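Local coordinates for RabGDI protein (Plasmodium falciparum 3D7, PDB 3P1W) that probably acts as a Rab GDP-dissociation inhibitor, holding Rab GTPases in their GDP-bound state during vesicle transport, at residues 66-71 with 405-410; 325-330 with 390-395; 357-362 with 385-390. All blocks are in the same frame, centred on the assembly; numbering follows the deposited sequence.

Contact 1: 66-71 with 405-410; sequences NLYNTF and IEEKFV
Phe71 and Phe409 mark the closest backbone approach, 6.1 Å between their CA atoms, where the last turns of helix 64-71 pass residues 407-410 of strand 405-418 with axes 9.5 Å apart and inclined at 61°. No hydrogen bond joins the two segments directly; the ring of Phe409, pushed toward the helix, carries most of the contact. One face of that ring receives Leu67, whose CD2 lies 3.9 Å from the ring centroid and 18° off the normal. With CG anti to the backbone N (chi1 -175°), Leu67 CG comes 3.7 Å from Phe409 CE1. The rim of the same ring is turned to two aromatic faces. Toward Tyr68 it makes an offset edge-to-face pair, CZ of Phe409 meeting CE1 of Tyr68 at 3.8 Å; toward Phe71 it makes a second such pair, and CD1 of Phe409 touches CB of Phe71. CB of Phe409 also sits over the centre of the Phe71 ring, a CH-pi contact, while Val410 O lies at that ring's edge, 3.4 Å from Phe71 CE1. Water 1 is 2.6 Å from Tyr68 OH and donates a weak bond to Glu407 OE2. Lys72 adds a cation-pi contact to Phe409. Glu406 and Glu407 both face Ile332 of the neighbouring strand, a classic beta bulge. Tyr68, Phe71 and Phe409 form an aromatic cluster that packs helix 64-71 against strand 405-418.

Contact 2: 325-330 with 390-395; sequences QVIRCI and NPIKEI
Apolar packing between Ile327 and a group of three residues, Pro391, Ile392 and Ile395, accounts for most of this contact. Ile327 CD1 is the meeting point: it lies 3.8 Å from Pro391 CB and also touches Ile392 CD1, the Ile327 side chain crossing both at about a right angle. The CG1 that carries this methyl is anti to the backbone N (chi1 180°). Ile327 CG2 meets Ile395 CG2 at 4.1 Å, these two isoleucines reaching toward each other tip to tip. Further along the strand, Ile395 CD1 rests 3.6 Å from Cys329 CB.

The motif is a short helical turn laid on one face of the antiparallel strands 378-385, 320-333 and 405-418 of a mixed sheet. Strand 320-333 runs between the other two, and Ile327 and Cys329 both point toward the turn whereas Val326 and Arg328 point away. Ile412 and Ala384, from the flanking strands, also touch Ile327.

No hydrogen bond crosses between the two segments. Within 390-395, Asn390 is the N-cap: OD1 accepts from Lys393 N at 3.3 Å, the N-H...O angle being 153° and the donor standing above the carbonyl plane. The backbone bonds of the turn are weak, among them Ile395 N to Pro391 O at 3.4 Å. Glu394 OE2 accepts from Thr388 OG1.

Contact 3: 357-362 with 385-390; sequences RKSDIY and TVETNN
Glu387 reaches from its loop to the backbone and side chains of 357-359, and its carboxylate is gripped by two bonds. Lys358 N donates to Glu387 OE1 at 2.9 Å with an N-H...O angle of 166°, onto the syn lone pair of OE1. Ser359 OG donates to Glu387 OE2 at 2.6 Å, coming from above the carboxylate plane. The Glu387 chain is extended beyond CG, which puts CD out toward residues 358 and 359.

The guanidinium of Arg357 is stacked on this carboxylate, the two planes 13° apart, with Glu387 OE1 over its centre and Ile361 CD1 on the opposite face. Arg357 NH2 and Glu387 OE2 are 4.1 Å apart with the oxygen well out of the guanidinium plane, so the attraction is of charges alone and probably favours the ionised acid. A bend at chi3 (-71°) turns Arg357 NE toward Ser359 O, which accepts its bond at 3.0 Å close to the guanidinium plane and limits rotation of the group.

Water 2 bridges the segments: it accepts from Arg357 NH2 and Thr385 N and donates to Ser359 OG at 2.6 Å. Water 3 donates to Asp360 O and is 2.8 Å from Thr385 OG1.

Downstream, Thr388 OG1 accepts from Asn390 N, an ST turn. The contact lies at the surface, where the loop entering strand 361-367 meets the chain leaving its antiparallel neighbour 378-385, and helix 391-394 follows directly, its Glu394 forming a salt bridge with Arg357.

In the fold
The three contacts meet on one mixed sheet. Contacts 1 and 2 have centres 14 Å apart and join through neighbouring strands: Phe409 N lies 2.7 Å from Ile330 O, a probable hydrogen bond, and Val410 CG1 packs on Ile392 CD1. Contacts 2 and 3 are closer, with centres 8 Å apart, share Asn390, and are linked by Gln325 O and Val386 N at 2.9 Å, again a probable hydrogen bond. Contact 3 does not touch contact 1; their nearest atoms are about 9 Å apart. In sequence, 357-362 with 385-390 falls between the segments of contact 2, and both fall between those of contact 1.

Contact 1: 66-71 with 405-410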
loop_
_atom_site.group_PDB
_atom_site.type_symbol
_atom_site.label_atom_id
_atom_site.label_comp_id
_atom_site.label_asym_id
_atom_site.label_seq_id
_atom_site.Cartn_x
_atom_site.Cartn_y
_atom_site.Cartn_z
ATOM N N ASN A 66 -15.986 -16.399 4.396
ATOM C CA ASN A 66 -16.308 -15.000 4.397
ATOM C C ASN A 66 -16.085 -14.370 3.032
ATOM O O ASN A 66 -16.847 -13.514 2.653
ATOM C CB ASN A 66 -15.624 -14.285 5.556
ATOM C CG ASN A 66 -16.254 -14.656 6.894
ATOM O OD1 ASN A 66 -17.486 -14.640 7.052
ATOM N ND2 ASN A 66 -15.427 -15.025 7.847
ATOM N N LEU A 67 -15.112 -14.867 2.263
ATOM C CA LEU A 67 -14.883 -14.373 0.909
ATOM C C LEU A 67 -16.135 -14.653 0.087
ATOM O O LEU A 67 -16.672 -13.767 -0.589
ATOM C CB LEU A 67 -13.658 -15.061 0.305
ATOM C CG LEU A 67 -13.149 -14.630 -1.045
ATOM C CD1 LEU A 67 -12.624 -13.181 -0.963
ATOM C CD2 LEU A 67 -12.071 -15.606 -1.530
ATOM N N TYR A 68 -16.634 -15.889 0.200
ATOM C CA TYR A 68 -17.803 -16.298 -0.559
ATOM C C TYR A 68 -19.070 -15.618 -0.062
ATOM O O TYR A 68 -19.899 -15.202 -0.865
ATOM C CB TYR A 68 -17.935 -17.852 -0.592
ATOM C CG TYR A 68 -17.235 -18.463 -1.793
ATOM C CD1 TYR A 68 -15.843 -18.593 -1.831
ATOM C CD2 TYR A 68 -17.956 -18.867 -2.907
ATOM C CE1 TYR A 68 -15.185 -19.097 -2.958
ATOM C CE2 TYR A 68 -17.310 -19.385 -4.024
ATOM C CZ TYR A 68 -15.930 -19.494 -4.044
ATOM O OH TYR A 68 -15.300 -20.008 -5.143
ATOM N N ASN A 69 -19.230 -15.483 1.252
ATOM C CA ASN A 69 -20.413 -14.805 1.788
ATOM C C ASN A 69 -20.474 -13.369 1.309
ATOM O O ASN A 69 -21.570 -12.828 1.065
ATOM C CB ASN A 69 -20.449 -14.840 3.328
ATOM C CG ASN A 69 -20.924 -16.189 3.885
ATOM O OD1 ASN A 69 -21.346 -17.078 3.140
ATOM N ND2 ASN A 69 -20.844 -16.343 5.207
ATOM N N THR A 70 -19.295 -12.752 1.202
ATOM C CA THR A 70 -19.177 -11.337 0.861
ATOM C C THR A 70 -19.401 -11.067 -0.613
ATOM O O THR A 70 -20.124 -10.155 -0.955
ATOM C CB THR A 70 -17.789 -10.770 1.297
ATOM O OG1 THR A 70 -17.676 -10.867 2.727
ATOM C CG2 THR A 70 -17.611 -9.318 0.836
ATOM N N PHE A 71 -18.801 -11.880 -1.471
ATOM C CA PHE A 71 -18.808 -11.648 -2.906
ATOM C C PHE A 71 -19.710 -12.589 -3.707
ATOM O O PHE A 71 -20.145 -12.225 -4.784
ATOM C CB PHE A 71 -17.406 -11.857 -3.440
ATOM C CG PHE A 71 -16.411 -10.771 -3.038
ATOM C CD1 PHE A 71 -16.286 -9.617 -3.800
ATOM C CD2 PHE A 71 -15.608 -10.926 -1.933
ATOM C CE1 PHE A 71 -15.333 -8.621 -3.441
ATOM C CE2 PHE A 71 -14.675 -9.964 -1.574
ATOM C CZ PHE A 71 -14.543 -8.811 -2.322
ATOM N N ILE A 405 -7.827 -18.037 -14.900
ATOM C CA ILE A 405 -8.396 -17.543 -13.659
ATOM C C ILE A 405 -9.559 -18.428 -13.248
ATOM O O ILE A 405 -10.516 -18.592 -14.005
ATOM C CB ILE A 405 -8.889 -16.071 -13.792
ATOM C CG1 ILE A 405 -7.712 -15.153 -14.161
ATOM C CG2 ILE A 405 -9.621 -15.616 -12.502
ATOM C CD1 ILE A 405 -8.123 -13.785 -14.766
ATOM N N GLU A 406 -9.502 -18.980 -12.038
ATOM C CA GLU A 406 -10.601 -19.873 -11.579
ATOM C C GLU A 406 -11.820 -19.101 -11.125
ATOM O O GLU A 406 -12.961 -19.481 -11.430
ATOM C CB GLU A 406 -10.142 -20.790 -10.449
ATOM C CG GLU A 406 -8.996 -21.688 -10.845
ATOM C CD GLU A 406 -8.625 -22.719 -9.796
ATOM O OE1 GLU A 406 -9.235 -22.770 -8.707
ATOM O OE2 GLU A 406 -7.688 -23.483 -10.073
ATOM N N GLU A 407 -11.581 -18.055 -10.342
ATOM C CA GLU A 407 -12.645 -17.219 -9.786
ATOM C C GLU A 407 -12.173 -15.774 -9.650
ATOM O O GLU A 407 -10.983 -15.519 -9.416
ATOM C CB GLU A 407 -13.051 -17.695 -8.394
ATOM C CG GLU A 407 -13.582 -19.132 -8.292
ATOM C CD GLU A 407 -14.888 -19.362 -9.016
ATOM O OE1 GLU A 407 -15.623 -18.384 -9.308
ATOM O OE2 GLU A 407 -15.215 -20.553 -9.252
ATOM N N LYS A 408 -13.121 -14.850 -9.775
ATOM C CA LYS A 408 -12.892 -13.413 -9.615
ATOM C C LYS A 408 -13.817 -12.863 -8.526
ATOM O O LYS A 408 -15.010 -13.186 -8.472
ATOM C CB LYS A 408 -13.207 -12.654 -10.895
ATOM C CG LYS A 408 -12.199 -12.829 -12.000
ATOM C CD LYS A 408 -12.728 -12.215 -13.298
ATOM C CE LYS A 408 -11.893 -12.677 -14.512
ATOM N NZ LYS A 408 -12.455 -12.113 -15.795
ATOM N N PHE A 409 -13.260 -12.037 -7.673
ATOM C CA PHE A 409 -14.011 -11.351 -6.635
ATOM C C PHE A 409 -13.740 -9.829 -6.775
ATOM O O PHE A 409 -12.657 -9.370 -6.450
ATOM C CB PHE A 409 -13.554 -11.849 -5.273
ATOM C CG PHE A 409 -13.564 -13.346 -5.121
ATOM C CD1 PHE A 409 -14.616 -13.974 -4.488
ATOM C CD2 PHE A 409 -12.531 -14.135 -5.638
ATOM C CE1 PHE A 409 -14.645 -15.361 -4.317
ATOM C CE2 PHE A 409 -12.558 -15.517 -5.501
ATOM C CZ PHE A 409 -13.630 -16.140 -4.825
ATOM N N VAL A 410 -14.711 -9.084 -7.284
ATOM C CA VAL A 410 -14.530 -7.700 -7.653
ATOM C C VAL A 410 -15.182 -6.754 -6.661
ATOM O O VAL A 410 -16.329 -6.982 -6.241
ATOM C CB VAL A 410 -15.155 -7.382 -9.007
ATOM C CG1 VAL A 410 -14.953 -5.893 -9.310
ATOM C CG2 VAL A 410 -14.541 -8.260 -10.108
HETATM O O HOH W 1 -16.931 -20.734 -7.069
#

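Contact 2: 325-330 with 390-395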
loop_
_atom_site.group_PDB
_atom_site.type_symbol
_atom_site.label_atom_id
_atom_site.label_comp_id
_atom_site.label_asym_id
_atom_site.label_seq_id
_atom_site.Cartn_x
_atom_site.Cartn_y
_atom_site.Cartn_z
ATOM N N GLN A 325 -12.906 6.596 -7.656
ATOM C CA GLN A 325 -13.171 5.216 -7.212
ATOM C C GLN A 325 -11.961 4.344 -7.514
ATOM O O GLN A 325 -11.182 4.648 -8.415
ATOM C CB GLN A 325 -14.388 4.617 -7.947
ATOM C CG GLN A 325 -15.725 5.281 -7.640
ATOM C CD GLN A 325 -16.901 4.482 -8.140
ATOM O OE1 GLN A 325 -16.987 4.175 -9.316
ATOM N NE2 GLN A 325 -17.826 4.159 -7.244
ATOM N N VAL A 326 -11.846 3.254 -6.770
ATOM C CA VAL A 326 -10.821 2.230 -6.972
ATOM C C VAL A 326 -11.530 0.898 -7.270
ATOM O O VAL A 326 -12.599 0.632 -6.710
ATOM C CB VAL A 326 -9.883 2.121 -5.756
ATOM C CG1 VAL A 326 -10.669 1.844 -4.411
ATOM C CG2 VAL A 326 -8.847 1.009 -5.996
ATOM N N ILE A 327 -10.969 0.085 -8.189
ATOM C CA ILE A 327 -11.432 -1.269 -8.416
ATOM C C ILE A 327 -10.313 -2.205 -8.023
ATOM O O ILE A 327 -9.125 -1.936 -8.305
ATOM C CB ILE A 327 -11.903 -1.485 -9.895
ATOM C CG1 ILE A 327 -12.379 -2.926 -10.097
ATOM C CG2 ILE A 327 -10.784 -1.071 -10.912
ATOM C CD1 ILE A 327 -13.167 -3.134 -11.448
ATOM N N ARG A 328 -10.674 -3.230 -7.265
ATOM C CA ARG A 328 -9.799 -4.344 -6.963
ATOM C C ARG A 328 -10.475 -5.637 -7.332
ATOM O O ARG A 328 -11.638 -5.860 -7.011
ATOM C CB ARG A 328 -9.391 -4.392 -5.468
ATOM C CG ARG A 328 -8.660 -3.171 -4.999
ATOM C CD ARG A 328 -8.059 -3.309 -3.623
ATOM N NE ARG A 328 -7.409 -2.053 -3.256
ATOM C CZ ARG A 328 -8.045 -0.990 -2.729
ATOM N NH1 ARG A 328 -9.336 -1.041 -2.438
ATOM N NH2 ARG A 328 -7.382 0.121 -2.475
ATOM N N CYS A 329 -9.731 -6.481 -8.042
ATOM C CA CYS A 329 -10.217 -7.766 -8.490
ATOM C C CYS A 329 -9.288 -8.819 -7.942
ATOM O O CYS A 329 -8.134 -8.906 -8.352
ATOM C CB CYS A 329 -10.240 -7.848 -10.026
ATOM S SG CYS A 329 -11.055 -9.388 -10.569
ATOM N N ILE A 330 -9.801 -9.595 -6.992
ATOM C CA ILE A 330 -9.111 -10.739 -6.428
ATOM C C ILE A 330 -9.382 -11.966 -7.289
ATOM O O ILE A 330 -10.544 -12.313 -7.531
ATOM C CB ILE A 330 -9.574 -10.986 -4.974
ATOM C CG1 ILE A 330 -9.207 -9.777 -4.092
ATOM C CG2 ILE A 330 -8.986 -12.325 -4.436
ATOM C CD1 ILE A 330 -9.932 -9.705 -2.722
ATOM N N ASN A 390 -16.756 2.117 -17.270
ATOM C CA ASN A 390 -16.689 0.651 -17.266
ATOM C C ASN A 390 -15.372 0.133 -16.702
ATOM O O ASN A 390 -14.489 -0.318 -17.436
ATOM C CB ASN A 390 -16.941 0.072 -18.667
ATOM C CG ASN A 390 -17.185 -1.447 -18.640
ATOM O OD1 ASN A 390 -16.848 -2.134 -17.670
ATOM N ND2 ASN A 390 -17.726 -1.974 -19.726
ATOM N N PRO A 391 -15.228 0.195 -15.366
ATOM C CA PRO A 391 -13.961 -0.186 -14.730
ATOM C C PRO A 391 -13.543 -1.631 -14.956
ATOM O O PRO A 391 -12.354 -1.949 -15.038
ATOM C CB PRO A 391 -14.222 0.054 -13.236
ATOM C CG PRO A 391 -15.501 0.722 -13.102
ATOM C CD PRO A 391 -16.192 0.797 -14.428
ATOM N N ILE A 392 -14.506 -2.538 -15.050
ATOM C CA ILE A 392 -14.162 -3.917 -15.368
ATOM C C ILE A 392 -13.384 -4.032 -16.683
ATOM O O ILE A 392 -12.424 -4.821 -16.793
ATOM C CB ILE A 392 -15.430 -4.817 -15.396
ATOM C CG1 ILE A 392 -15.905 -5.043 -13.973
ATOM C CG2 ILE A 392 -15.126 -6.160 -16.039
ATOM C CD1 ILE A 392 -14.988 -5.925 -13.218
ATOM N N LYS A 393 -13.772 -3.227 -17.668
ATOM C CA LYS A 393 -13.066 -3.186 -18.930
ATOM C C LYS A 393 -11.630 -2.609 -18.771
ATOM O O LYS A 393 -10.699 -3.056 -19.439
ATOM C CB LYS A 393 -13.885 -2.368 -19.954
ATOM C CG LYS A 393 -13.840 -2.882 -21.364
ATOM C CD LYS A 393 -12.420 -3.088 -21.862
ATOM N N GLU A 394 -11.457 -1.647 -17.876
ATOM C CA GLU A 394 -10.139 -1.044 -17.636
ATOM C C GLU A 394 -9.110 -2.056 -17.134
ATOM O O GLU A 394 -7.922 -1.836 -17.284
ATOM C CB GLU A 394 -10.239 0.110 -16.643
ATOM C CG GLU A 394 -11.091 1.274 -17.125
ATOM C CD GLU A 394 -11.216 2.357 -16.093
ATOM O OE1 GLU A 394 -10.189 2.923 -15.691
ATOM O OE2 GLU A 394 -12.356 2.690 -15.717
ATOM N N ILE A 395 -9.559 -3.121 -16.489
ATOM C CA ILE A 395 -8.631 -4.146 -16.006
ATOM C C ILE A 395 -8.569 -5.395 -16.886
ATOM O O ILE A 395 -7.902 -6.368 -16.538
ATOM C CB ILE A 395 -8.897 -4.519 -14.543
ATOM C CG1 ILE A 395 -10.271 -5.161 -14.362
ATOM C CG2 ILE A 395 -8.701 -3.273 -13.669
ATOM C CD1 ILE A 395 -10.433 -5.848 -12.976
#

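Contact 3: 357-362 with 385-390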
loop_
_atom_site.group_PDB
_atom_site.type_symbol
_atom_site.label_atom_id
_atom_site.label_comp_id
_atom_site.label_asym_id
_atom_site.label_seq_id
_atom_site.Cartn_x
_atom_site.Cartn_y
_atom_site.Cartn_z
ATOM N N ARG A 357 -3.514 5.401 -20.347
ATOM C CA ARG A 357 -4.395 5.867 -19.305
ATOM C C ARG A 357 -3.642 6.830 -18.407
ATOM O O ARG A 357 -2.482 7.112 -18.632
ATOM C CB ARG A 357 -4.963 4.683 -18.508
ATOM C CG ARG A 357 -3.912 3.856 -17.810
ATOM C CD ARG A 357 -4.539 2.620 -17.187
ATOM N NE ARG A 357 -5.371 2.943 -16.012
ATOM C CZ ARG A 357 -6.707 2.888 -15.991
ATOM N NH1 ARG A 357 -7.413 2.572 -17.074
ATOM N NH2 ARG A 357 -7.354 3.140 -14.865
ATOM N N LYS A 358 -4.335 7.376 -17.432
ATOM C CA LYS A 358 -3.799 8.490 -16.652
ATOM C C LYS A 358 -3.445 8.091 -15.223
ATOM O O LYS A 358 -3.143 8.947 -14.381
ATOM C CB LYS A 358 -4.831 9.614 -16.631
ATOM C CG LYS A 358 -5.185 10.208 -17.996
ATOM C CD LYS A 358 -4.048 10.977 -18.608
ATOM C CE LYS A 358 -4.497 11.779 -19.847
ATOM N NZ LYS A 358 -3.497 11.670 -20.959
ATOM N N SER A 359 -3.453 6.795 -14.943
ATOM C CA SER A 359 -3.021 6.328 -13.613
ATOM C C SER A 359 -2.558 4.881 -13.706
ATOM O O SER A 359 -3.060 4.101 -14.548
ATOM C CB SER A 359 -4.150 6.503 -12.605
ATOM O OG SER A 359 -5.297 5.711 -12.948
ATOM N N ASP A 360 -1.583 4.515 -12.877
ATOM C CA ASP A 360 -0.962 3.199 -12.994
ATOM C C ASP A 360 -1.943 2.079 -12.575
ATOM O O ASP A 360 -2.918 2.320 -11.834
ATOM C CB ASP A 360 0.303 3.110 -12.147
ATOM C CG ASP A 360 1.461 3.977 -12.663
ATOM O OD1 ASP A 360 1.316 4.787 -13.625
ATOM O OD2 ASP A 360 2.549 3.843 -12.058
ATOM N N ILE A 361 -1.656 0.869 -13.011
ATOM C CA ILE A 361 -2.366 -0.328 -12.542
ATOM C C ILE A 361 -1.350 -1.243 -11.876
ATOM O O ILE A 361 -0.161 -1.255 -12.261
ATOM C CB ILE A 361 -3.147 -0.994 -13.681
ATOM C CG1 ILE A 361 -4.249 -0.019 -14.164
ATOM C CG2 ILE A 361 -3.738 -2.334 -13.265
ATOM C CD1 ILE A 361 -5.148 -0.545 -15.315
ATOM N N TYR A 362 -1.803 -1.982 -10.869
ATOM C CA TYR A 362 -0.936 -2.797 -10.036
ATOM C C TYR A 362 -1.487 -4.206 -9.878
ATOM O O TYR A 362 -2.685 -4.404 -9.861
ATOM C CB TYR A 362 -0.782 -2.148 -8.662
ATOM C CG TYR A 362 -0.444 -0.663 -8.682
ATOM C CD1 TYR A 362 0.879 -0.231 -8.568
ATOM C CD2 TYR A 362 -1.440 0.312 -8.835
ATOM C CE1 TYR A 362 1.208 1.113 -8.580
ATOM C CE2 TYR A 362 -1.125 1.670 -8.860
ATOM C CZ TYR A 362 0.193 2.067 -8.730
ATOM O OH TYR A 362 0.526 3.391 -8.764
ATOM N N THR A 385 -7.184 2.740 -10.422
ATOM C CA THR A 385 -8.052 3.911 -10.236
ATOM C C THR A 385 -9.018 3.949 -11.393
ATOM O O THR A 385 -8.611 3.818 -12.541
ATOM C CB THR A 385 -7.275 5.234 -10.177
ATOM O OG1 THR A 385 -6.243 5.124 -9.201
ATOM C CG2 THR A 385 -8.242 6.429 -9.799
ATOM N N VAL A 386 -10.307 4.108 -11.087
ATOM C CA VAL A 386 -11.334 4.074 -12.106
ATOM C C VAL A 386 -11.286 5.391 -12.920
ATOM O O VAL A 386 -11.375 6.478 -12.354
ATOM C CB VAL A 386 -12.715 3.895 -11.496
ATOM C CG1 VAL A 386 -13.777 4.025 -12.599
ATOM C CG2 VAL A 386 -12.832 2.536 -10.750
ATOM N N GLU A 387 -11.099 5.285 -14.223
ATOM C CA GLU A 387 -11.081 6.437 -15.115
ATOM C C GLU A 387 -12.246 6.515 -16.102
ATOM O O GLU A 387 -12.407 7.548 -16.774
ATOM C CB GLU A 387 -9.742 6.469 -15.914
ATOM C CG GLU A 387 -8.581 6.649 -14.993
ATOM C CD GLU A 387 -7.237 6.876 -15.659
ATOM O OE1 GLU A 387 -7.113 6.793 -16.911
ATOM O OE2 GLU A 387 -6.295 7.152 -14.870
ATOM N N THR A 388 -13.050 5.453 -16.194
ATOM C CA THR A 388 -14.107 5.361 -17.177
ATOM C C THR A 388 -15.446 4.876 -16.559
ATOM O O THR A 388 -15.505 4.545 -15.370
ATOM C CB THR A 388 -13.754 4.376 -18.322
ATOM O OG1 THR A 388 -13.963 3.002 -17.896
ATOM C CG2 THR A 388 -12.303 4.585 -18.824
ATOM N N ASN A 389 -16.466 4.840 -17.424
ATOM C CA ASN A 389 -17.800 4.311 -17.120
ATOM C C ASN A 389 -17.831 2.809 -16.888
ATOM O O ASN A 389 -18.804 2.302 -16.317
ATOM C CB ASN A 389 -18.848 4.740 -18.197
ATOM C CG ASN A 389 -18.661 4.065 -19.588
ATOM O OD1 ASN A 389 -17.634 3.484 -19.901
ATOM N ND2 ASN A 389 -19.675 4.197 -20.429
ATOM N N ASN A 390 -16.756 2.117 -17.270
ATOM C CA ASN A 390 -16.689 0.651 -17.266
ATOM C C ASN A 390 -15.372 0.133 -16.702
ATOM O O ASN A 390 -14.489 -0.318 -17.436
ATOM C CB ASN A 390 -16.941 0.072 -18.667
ATOM C CG ASN A 390 -17.185 -1.447 -18.640
ATOM O OD1 ASN A 390 -16.848 -2.134 -17.670
ATOM N ND2 ASN A 390 -17.726 -1.974 -19.726
HETATM O O HOH W 2 -5.420 3.108 -12.662
HETATM O O HOH W 3 -3.794 4.003 -9.845
#